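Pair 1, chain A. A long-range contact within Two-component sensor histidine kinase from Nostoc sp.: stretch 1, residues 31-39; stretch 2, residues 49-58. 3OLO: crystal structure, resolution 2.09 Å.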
# COMPACT_ATOMS: atom_id res chain seq x y z
N ASP A 31 2.24 -1.72 19.91
CA ASP A 31 1.30 -1.31 20.95
C ASP A 31 1.84 -0.13 21.77
O ASP A 31 1.07 0.59 22.41
CB ASP A 31 0.96 -2.51 21.85
CG ASP A 31 -0.41 -2.39 22.50
OD1 ASP A 31 -1.36 -1.90 21.85
OD2 ASP A 31 -0.54 -2.78 23.68
N ASN A 32 3.16 0.08 21.75
CA ASN A 32 3.75 1.23 22.42
C ASN A 32 4.15 2.33 21.43
O ASN A 32 4.99 3.18 21.74
CB ASN A 32 4.97 0.82 23.25
CG ASN A 32 4.82 -0.56 23.86
OD1 ASN A 32 3.95 -0.78 24.70
ND2 ASN A 32 5.67 -1.49 23.44
N TRP A 33 3.55 2.30 20.25
CA TRP A 33 3.74 3.33 19.22
C TRP A 33 5.15 3.33 18.62
O TRP A 33 5.55 4.29 17.97
CB TRP A 33 3.39 4.72 19.76
CG TRP A 33 2.17 4.71 20.62
CD1 TRP A 33 2.13 4.77 21.98
CD2 TRP A 33 0.81 4.62 20.18
NE1 TRP A 33 0.82 4.72 22.42
CE2 TRP A 33 -0.00 4.63 21.33
CE3 TRP A 33 0.20 4.52 18.92
CZ2 TRP A 33 -1.40 4.54 21.27
CZ3 TRP A 33 -1.19 4.44 18.86
CH2 TRP A 33 -1.97 4.45 20.02
N GLN A 34 5.89 2.25 18.84
CA GLN A 34 7.16 2.03 18.13
C GLN A 34 6.88 1.69 16.67
O GLN A 34 5.96 0.94 16.37
CB GLN A 34 7.96 0.90 18.80
CG GLN A 34 7.42 -0.53 18.60
CD GLN A 34 6.37 -0.94 19.65
OE1 GLN A 34 5.46 -0.19 19.97
NE2 GLN A 34 6.52 -2.15 20.17
N PHE A 35 7.65 2.25 15.74
CA PHE A 35 7.55 1.86 14.34
C PHE A 35 7.95 0.39 14.16
O PHE A 35 8.92 -0.07 14.75
CB PHE A 35 8.46 2.73 13.46
CG PHE A 35 8.06 4.17 13.41
CD1 PHE A 35 7.02 4.59 12.58
CD2 PHE A 35 8.72 5.11 14.20
CE1 PHE A 35 6.64 5.92 12.53
CE2 PHE A 35 8.35 6.45 14.17
CZ PHE A 35 7.30 6.86 13.32
N LEU A 36 7.19 -0.34 13.35
CA LEU A 36 7.48 -1.74 13.09
C LEU A 36 7.78 -1.93 11.62
O LEU A 36 8.53 -2.83 11.23
CB LEU A 36 6.28 -2.62 13.45
CG LEU A 36 5.84 -2.55 14.91
CD1 LEU A 36 4.61 -3.42 15.11
CD2 LEU A 36 6.96 -2.99 15.84
N TYR A 37 7.17 -1.09 10.80
CA TYR A 37 7.33 -1.17 9.36
C TYR A 37 7.02 0.20 8.78
O TYR A 37 6.05 0.82 9.18
CB TYR A 37 6.38 -2.23 8.78
CG TYR A 37 6.57 -2.39 7.30
CD1 TYR A 37 5.97 -1.52 6.41
CD2 TYR A 37 7.38 -3.40 6.79
CE1 TYR A 37 6.16 -1.65 5.04
CE2 TYR A 37 7.57 -3.54 5.43
CZ TYR A 37 6.96 -2.66 4.56
OH TYR A 37 7.17 -2.80 3.21
N VAL A 38 7.84 0.67 7.86
CA VAL A 38 7.60 1.96 7.21
C VAL A 38 7.82 1.79 5.73
O VAL A 38 8.72 1.06 5.33
CB VAL A 38 8.58 3.07 7.72
CG1 VAL A 38 8.28 3.40 9.17
CG2 VAL A 38 10.05 2.65 7.55
N ASN A 39 7.00 2.47 4.91
CA ASN A 39 7.22 2.47 3.46
C ASN A 39 8.09 3.65 3.04
O ASN A 39 8.31 4.58 3.81
CB ASN A 39 5.89 2.42 2.67
CG ASN A 39 5.19 3.78 2.57
OD1 ASN A 39 5.46 4.70 3.33
ND2 ASN A 39 4.24 3.88 1.64
N SER A 49 15.98 7.69 7.74
CA SER A 49 16.22 6.48 6.99
C SER A 49 15.37 5.39 7.60
O SER A 49 14.88 5.52 8.73
CB SER A 49 17.70 6.09 7.07
OG SER A 49 17.97 5.50 8.33
N ARG A 50 15.19 4.30 6.86
CA ARG A 50 14.34 3.22 7.33
C ARG A 50 14.94 2.63 8.59
O ARG A 50 14.22 2.35 9.54
CB ARG A 50 14.21 2.12 6.27
CG ARG A 50 13.51 0.86 6.81
CD ARG A 50 13.05 -0.10 5.71
NE ARG A 50 11.85 0.37 5.03
CZ ARG A 50 11.84 0.97 3.84
NH1 ARG A 50 12.97 1.19 3.19
NH2 ARG A 50 10.69 1.34 3.31
N GLU A 51 16.25 2.47 8.62
CA GLU A 51 16.90 1.87 9.77
C GLU A 51 16.77 2.77 10.99
O GLU A 51 16.72 2.28 12.12
CB GLU A 51 18.37 1.58 9.46
CG GLU A 51 18.59 0.63 8.28
CD GLU A 51 18.21 -0.81 8.59
OE1 GLU A 51 19.11 -1.61 8.94
OE2 GLU A 51 17.01 -1.15 8.48
N GLN A 52 16.72 4.08 10.78
CA GLN A 52 16.53 5.02 11.89
C GLN A 52 15.11 4.89 12.43
O GLN A 52 14.91 4.79 13.64
CB GLN A 52 16.77 6.46 11.45
CG GLN A 52 18.22 6.85 11.33
CD GLN A 52 18.39 8.28 10.88
OE1 GLN A 52 18.10 8.61 9.73
NE2 GLN A 52 18.87 9.14 11.77
N LEU A 53 14.13 4.89 11.53
CA LEU A 53 12.73 4.83 11.93
C LEU A 53 12.40 3.55 12.68
O LEU A 53 11.55 3.54 13.55
CB LEU A 53 11.81 4.98 10.71
CG LEU A 53 11.70 6.41 10.15
CD1 LEU A 53 11.05 6.45 8.77
CD2 LEU A 53 10.93 7.31 11.11
N LEU A 54 13.10 2.46 12.37
CA LEU A 54 12.75 1.17 12.95
C LEU A 54 13.34 0.99 14.34
O LEU A 54 13.24 -0.09 14.93
CB LEU A 54 13.16 0.01 12.02
CG LEU A 54 12.32 -0.07 10.73
CD1 LEU A 54 12.79 -1.22 9.82
CD2 LEU A 54 10.83 -0.23 11.05
N SER A 55 13.95 2.04 14.86
CA SER A 55 14.37 2.05 16.26
C SER A 55 13.74 3.25 16.94
O SER A 55 14.14 3.63 18.04
CB SER A 55 15.89 2.10 16.37
OG SER A 55 16.38 3.29 15.79
N MSE A 56 12.73 3.83 16.30
CA MSE A 56 12.12 5.05 16.82
C MSE A 56 10.67 4.85 17.24
O MSE A 56 10.07 3.81 17.00
CB MSE A 56 12.24 6.17 15.78
CG MSE A 56 13.65 6.77 15.67
SE MSE A 56 13.90 7.94 14.12
CE MSE A 56 12.77 9.43 14.66
N ASN A 57 10.13 5.87 17.89
CA ASN A 57 8.75 5.89 18.36
C ASN A 57 8.01 7.03 17.69
O ASN A 57 8.63 8.03 17.30
CB ASN A 57 8.73 6.12 19.87
CG ASN A 57 7.40 5.79 20.48
OD1 ASN A 57 6.55 6.67 20.66
ND2 ASN A 57 7.21 4.53 20.82
N LEU A 58 6.70 6.89 17.55
CA LEU A 58 5.85 7.97 17.05
C LEU A 58 6.11 9.27 17.80
O LEU A 58 6.05 10.36 17.24
CB LEU A 58 4.37 7.59 17.20
CG LEU A 58 3.40 8.66 16.72
CD1 LEU A 58 3.64 8.91 15.24
CD2 LEU A 58 1.94 8.25 16.99
O HOH W 1 10.99 1.33 16.42
O HOH W 2 11.20 -1.93 15.15
O HOH W 3 10.01 -1.21 6.82

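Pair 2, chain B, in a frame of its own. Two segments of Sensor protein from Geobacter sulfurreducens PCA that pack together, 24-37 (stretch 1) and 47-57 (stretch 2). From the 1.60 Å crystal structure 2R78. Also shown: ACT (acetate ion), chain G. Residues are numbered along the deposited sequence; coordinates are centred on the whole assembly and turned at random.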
# COMPACT_ATOMS: atom_id res chain seq x y z
N ILE B 24 -6.81 -2.76 0.66
CA ILE B 24 -6.28 -2.87 2.03
C ILE B 24 -7.48 -3.01 2.96
O ILE B 24 -8.46 -2.29 2.82
CB ILE B 24 -5.42 -1.63 2.45
CG1 ILE B 24 -4.28 -1.37 1.46
CG2 ILE B 24 -4.89 -1.82 3.87
CD1 ILE B 24 -3.55 -0.02 1.67
N PHE B 25 -7.40 -3.97 3.87
CA PHE B 25 -8.45 -4.17 4.84
C PHE B 25 -7.85 -4.36 6.23
O PHE B 25 -6.68 -4.76 6.37
CB PHE B 25 -9.41 -5.32 4.44
CG PHE B 25 -8.76 -6.69 4.31
CD1 PHE B 25 -8.69 -7.55 5.39
CD2 PHE B 25 -8.28 -7.13 3.08
CE1 PHE B 25 -8.12 -8.82 5.25
CE2 PHE B 25 -7.72 -8.40 2.94
CZ PHE B 25 -7.62 -9.23 4.02
N ILE B 26 -8.62 -3.99 7.23
CA ILE B 26 -8.25 -4.25 8.62
C ILE B 26 -9.30 -5.14 9.21
O ILE B 26 -10.47 -4.88 8.98
CB ILE B 26 -8.21 -2.95 9.48
CG1 ILE B 26 -7.36 -1.85 8.82
CG2 ILE B 26 -7.69 -3.23 10.87
CD1 ILE B 26 -5.92 -2.21 8.51
N MSE B 27 -8.90 -6.18 9.95
CA MSE B 27 -9.89 -6.97 10.70
C MSE B 27 -9.41 -7.22 12.11
O MSE B 27 -8.23 -7.08 12.40
CB MSE B 27 -10.25 -8.28 10.01
CG MSE B 27 -9.09 -9.17 9.72
SE MSE B 27 -9.70 -10.67 8.61
CE MSE B 27 -11.15 -9.89 7.65
N ASP B 28 -10.34 -7.54 13.01
CA ASP B 28 -9.92 -7.91 14.38
C ASP B 28 -9.50 -9.38 14.39
O ASP B 28 -9.58 -10.08 13.38
CB ASP B 28 -11.01 -7.57 15.44
CG ASP B 28 -12.30 -8.39 15.29
OD1 ASP B 28 -12.25 -9.46 14.65
OD2 ASP B 28 -13.36 -7.96 15.84
N ALA B 29 -9.01 -9.84 15.54
CA ALA B 29 -8.50 -11.18 15.65
C ALA B 29 -9.58 -12.24 15.47
O ALA B 29 -9.28 -13.39 15.21
CB ALA B 29 -7.75 -11.39 17.00
N GLU B 30 -10.84 -11.86 15.61
CA GLU B 30 -11.96 -12.78 15.41
C GLU B 30 -12.52 -12.80 13.98
O GLU B 30 -13.51 -13.51 13.71
CB GLU B 30 -13.10 -12.42 16.33
CG GLU B 30 -12.75 -12.57 17.79
CD GLU B 30 -13.95 -12.31 18.66
OE1 GLU B 30 -14.34 -11.13 18.84
OE2 GLU B 30 -14.51 -13.31 19.14
N GLY B 31 -11.91 -12.03 13.08
CA GLY B 31 -12.30 -12.02 11.67
C GLY B 31 -13.36 -11.03 11.25
O GLY B 31 -13.84 -11.07 10.11
N HIS B 32 -13.72 -10.12 12.14
CA HIS B 32 -14.67 -9.07 11.81
C HIS B 32 -13.94 -7.96 11.07
O HIS B 32 -12.92 -7.44 11.56
CB HIS B 32 -15.29 -8.48 13.07
CG HIS B 32 -15.90 -9.49 13.99
ND1 HIS B 32 -16.91 -10.34 13.60
CD2 HIS B 32 -15.66 -9.77 15.30
CE1 HIS B 32 -17.26 -11.10 14.62
NE2 HIS B 32 -16.52 -10.77 15.66
N TYR B 33 -14.43 -7.62 9.88
CA TYR B 33 -13.85 -6.51 9.13
C TYR B 33 -14.12 -5.19 9.86
O TYR B 33 -15.25 -4.91 10.25
CB TYR B 33 -14.35 -6.48 7.69
CG TYR B 33 -13.72 -7.53 6.78
CD1 TYR B 33 -12.45 -7.36 6.27
CD2 TYR B 33 -14.40 -8.67 6.42
CE1 TYR B 33 -11.88 -8.30 5.39
CE2 TYR B 33 -13.81 -9.64 5.55
CZ TYR B 33 -12.58 -9.43 5.03
OH TYR B 33 -11.96 -10.34 4.17
N LEU B 34 -13.05 -4.41 10.06
CA LEU B 34 -13.06 -3.13 10.80
C LEU B 34 -12.90 -1.90 9.89
O LEU B 34 -13.48 -0.80 10.16
CB LEU B 34 -11.94 -3.10 11.84
CG LEU B 34 -11.90 -4.13 12.99
CD1 LEU B 34 -10.76 -3.87 13.89
CD2 LEU B 34 -13.20 -4.12 13.78
N ASP B 35 -12.12 -2.05 8.82
CA ASP B 35 -12.02 -0.99 7.82
C ASP B 35 -11.61 -1.59 6.49
O ASP B 35 -11.06 -2.71 6.44
CB ASP B 35 -11.02 0.08 8.27
CG ASP B 35 -11.28 1.46 7.69
OD1 ASP B 35 -12.18 1.61 6.79
OD2 ASP B 35 -10.57 2.41 8.13
N VAL B 36 -11.91 -0.86 5.41
CA VAL B 36 -11.63 -1.27 4.03
C VAL B 36 -11.39 -0.03 3.19
O VAL B 36 -12.07 0.99 3.36
CB VAL B 36 -12.77 -2.09 3.36
CG1 VAL B 36 -12.84 -3.45 4.00
CG2 VAL B 36 -14.10 -1.33 3.39
N ASN B 37 -10.41 -0.11 2.31
CA ASN B 37 -10.05 1.09 1.57
C ASN B 37 -10.86 1.31 0.30
O ASN B 37 -11.61 0.42 -0.14
CB ASN B 37 -8.54 1.16 1.33
CG ASN B 37 -8.08 0.30 0.22
OD1 ASN B 37 -8.73 -0.68 -0.18
ND2 ASN B 37 -6.89 0.61 -0.28
N THR B 47 -20.09 -0.77 -0.76
CA THR B 47 -19.80 0.40 0.05
C THR B 47 -19.02 -0.08 1.27
O THR B 47 -19.07 -1.26 1.62
CB THR B 47 -21.07 1.14 0.55
OG1 THR B 47 -21.72 0.38 1.57
CG2 THR B 47 -22.02 1.45 -0.61
N ARG B 48 -18.31 0.85 1.91
CA ARG B 48 -17.60 0.58 3.15
C ARG B 48 -18.51 -0.03 4.23
O ARG B 48 -18.12 -0.97 4.90
CB ARG B 48 -16.93 1.88 3.66
CG ARG B 48 -15.99 1.69 4.84
CD ARG B 48 -15.24 3.01 5.21
NE ARG B 48 -14.53 2.91 6.49
CZ ARG B 48 -15.12 2.94 7.69
NH1 ARG B 48 -16.43 3.11 7.81
NH2 ARG B 48 -14.39 2.81 8.79
N ASP B 49 -19.72 0.50 4.38
CA ASP B 49 -20.64 -0.01 5.41
C ASP B 49 -21.11 -1.44 5.17
O ASP B 49 -21.30 -2.20 6.10
CB ASP B 49 -21.86 0.91 5.52
CG ASP B 49 -21.47 2.30 5.97
OD1 ASP B 49 -20.41 2.41 6.63
OD2 ASP B 49 -22.20 3.27 5.64
N GLU B 50 -21.27 -1.78 3.91
CA GLU B 50 -21.69 -3.13 3.50
C GLU B 50 -20.57 -4.13 3.71
O GLU B 50 -20.78 -5.23 4.22
CB GLU B 50 -22.08 -3.11 2.05
CG GLU B 50 -23.33 -2.31 1.84
CD GLU B 50 -23.71 -2.19 0.40
OE1 GLU B 50 -22.82 -2.05 -0.48
OE2 GLU B 50 -24.93 -2.24 0.15
N PHE B 51 -19.37 -3.70 3.35
CA PHE B 51 -18.20 -4.53 3.58
C PHE B 51 -18.01 -4.79 5.08
O PHE B 51 -17.67 -5.90 5.48
CB PHE B 51 -16.96 -3.90 2.96
CG PHE B 51 -15.92 -4.88 2.60
CD1 PHE B 51 -15.67 -5.20 1.28
CD2 PHE B 51 -15.19 -5.49 3.58
CE1 PHE B 51 -14.70 -6.13 0.95
CE2 PHE B 51 -14.21 -6.42 3.25
CZ PHE B 51 -13.97 -6.73 1.95
N LEU B 52 -18.27 -3.77 5.91
CA LEU B 52 -18.07 -3.91 7.35
C LEU B 52 -19.13 -4.75 8.08
O LEU B 52 -19.04 -4.95 9.29
CB LEU B 52 -17.92 -2.50 7.98
CG LEU B 52 -16.67 -1.75 7.50
CD1 LEU B 52 -16.59 -0.36 8.15
CD2 LEU B 52 -15.37 -2.51 7.76
N ALA B 53 -20.10 -5.27 7.34
CA ALA B 53 -21.01 -6.27 7.90
C ALA B 53 -20.49 -7.68 7.65
O ALA B 53 -21.07 -8.66 8.14
CB ALA B 53 -22.40 -6.10 7.32
N LEU B 54 -19.40 -7.79 6.89
CA LEU B 54 -18.84 -9.10 6.53
C LEU B 54 -17.83 -9.59 7.57
O LEU B 54 -17.14 -8.82 8.28
CB LEU B 54 -18.16 -9.05 5.16
CG LEU B 54 -18.97 -8.85 3.87
CD1 LEU B 54 -18.08 -8.52 2.69
CD2 LEU B 54 -19.80 -10.09 3.55
N ASP B 55 -17.74 -10.91 7.62
CA ASP B 55 -16.72 -11.59 8.35
C ASP B 55 -15.84 -12.37 7.38
O ASP B 55 -16.27 -12.78 6.28
CB ASP B 55 -17.33 -12.54 9.33
CG ASP B 55 -18.12 -11.81 10.41
OD1 ASP B 55 -17.68 -10.72 10.85
OD2 ASP B 55 -19.18 -12.35 10.78
N TRP B 56 -14.60 -12.55 7.84
CA TRP B 56 -13.56 -13.27 7.15
C TRP B 56 -14.10 -14.60 6.70
O TRP B 56 -14.65 -15.34 7.51
CB TRP B 56 -12.40 -13.49 8.09
CG TRP B 56 -11.25 -14.28 7.62
CD1 TRP B 56 -10.82 -15.45 8.15
CD2 TRP B 56 -10.24 -13.87 6.68
NE1 TRP B 56 -9.65 -15.83 7.57
CE2 TRP B 56 -9.26 -14.88 6.66
CE3 TRP B 56 -10.07 -12.75 5.87
CZ2 TRP B 56 -8.12 -14.80 5.83
CZ3 TRP B 56 -8.99 -12.70 5.01
CH2 TRP B 56 -8.01 -13.70 5.03
N GLY B 57 -13.97 -14.86 5.39
CA GLY B 57 -14.34 -16.14 4.82
C GLY B 57 -15.63 -16.17 3.98
O GLY B 57 -15.80 -16.99 3.10
C ACT G . -12.50 -13.55 2.68
O ACT G . -13.00 -12.74 3.50
OXT ACT G . -13.18 -14.60 2.45
CH3 ACT G . -11.16 -13.28 2.01

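What backbone arrangement do the two pairs share? In each, a strand lies against a short helix and the segment that follows it, and 14 central residues superpose with an RMSD of 0.7 Å. The backbones meet at a single bridge, Q34(A) with N57(A) in pair 1 and H32(B) with D55(B) in pair 2. Hydrogen bonds flank it: L58(A) N donates to W33(A) O at 2.9 Å and F35(A) N to M56(A) O at 3.1 Å, while W56(B) N donates to G31(B) O at 2.8 Å and Y33(B) N reaches L54(B) O at 3.4 Å, a weak bond.

Which side chains fill the space between strand and helix? F35(A) and its match Y33(B) both point toward the other stretch with chi1 in m, and each covers a helix residue with one ring face. Over F35(A) lies L53(A), CE2 to CD2 4.1 Å; over Y33(B) lies the edge of the F51(B) ring, with planes at 83° and centroids 4.9 Å apart. The valines match closely as well: V38(A) CG2 meets L53(A) CD1 at 4.1 Å, whereas V36(B) CG1 sits over a face of F51(B), 3.1 Å from CD2. A leucine thus serves both neighbours in pair 1 and a phenylalanine does so in pair 2.

How does the helix arginine reach the strand? R50(A) and R48(B) begin at matching positions but take different routes, chi3 being m in the first and t in the second. R50(A) grips a backbone carbonyl, with NH2 2.8 Å and NE 3.2 Å from V38(A) O. R48(B) instead forms a salt bridge, its NE 2.7 Å from D35(B) OD1. The position of D35(B) is held in pair 1 by Y37(A), whose CA-to-CB bond points away and which has no carboxylate to offer.

What changes around the bridge? N57(A) ND2 donates to N32(A) O at 2.8 Å, tying its side chain to the backbone. Its match D55(B) accepts from a side chain instead, H32(B) ND1 to D55(B) OD1 at 2.9 Å. One position along, W33(A) and L58(A) meet CB to CB at 4.0 Å. In pair 2 glycine and tryptophan replace them: an ideal CB on G31(B) would lie only 3.2 Å from W56(B) CB, and the backbone angles by themselves call for glycine. The W56(B) ring packs against M27(B), SE to CE3 3.5 Å, and F25(B), CZ to CZ3 3.9 Å.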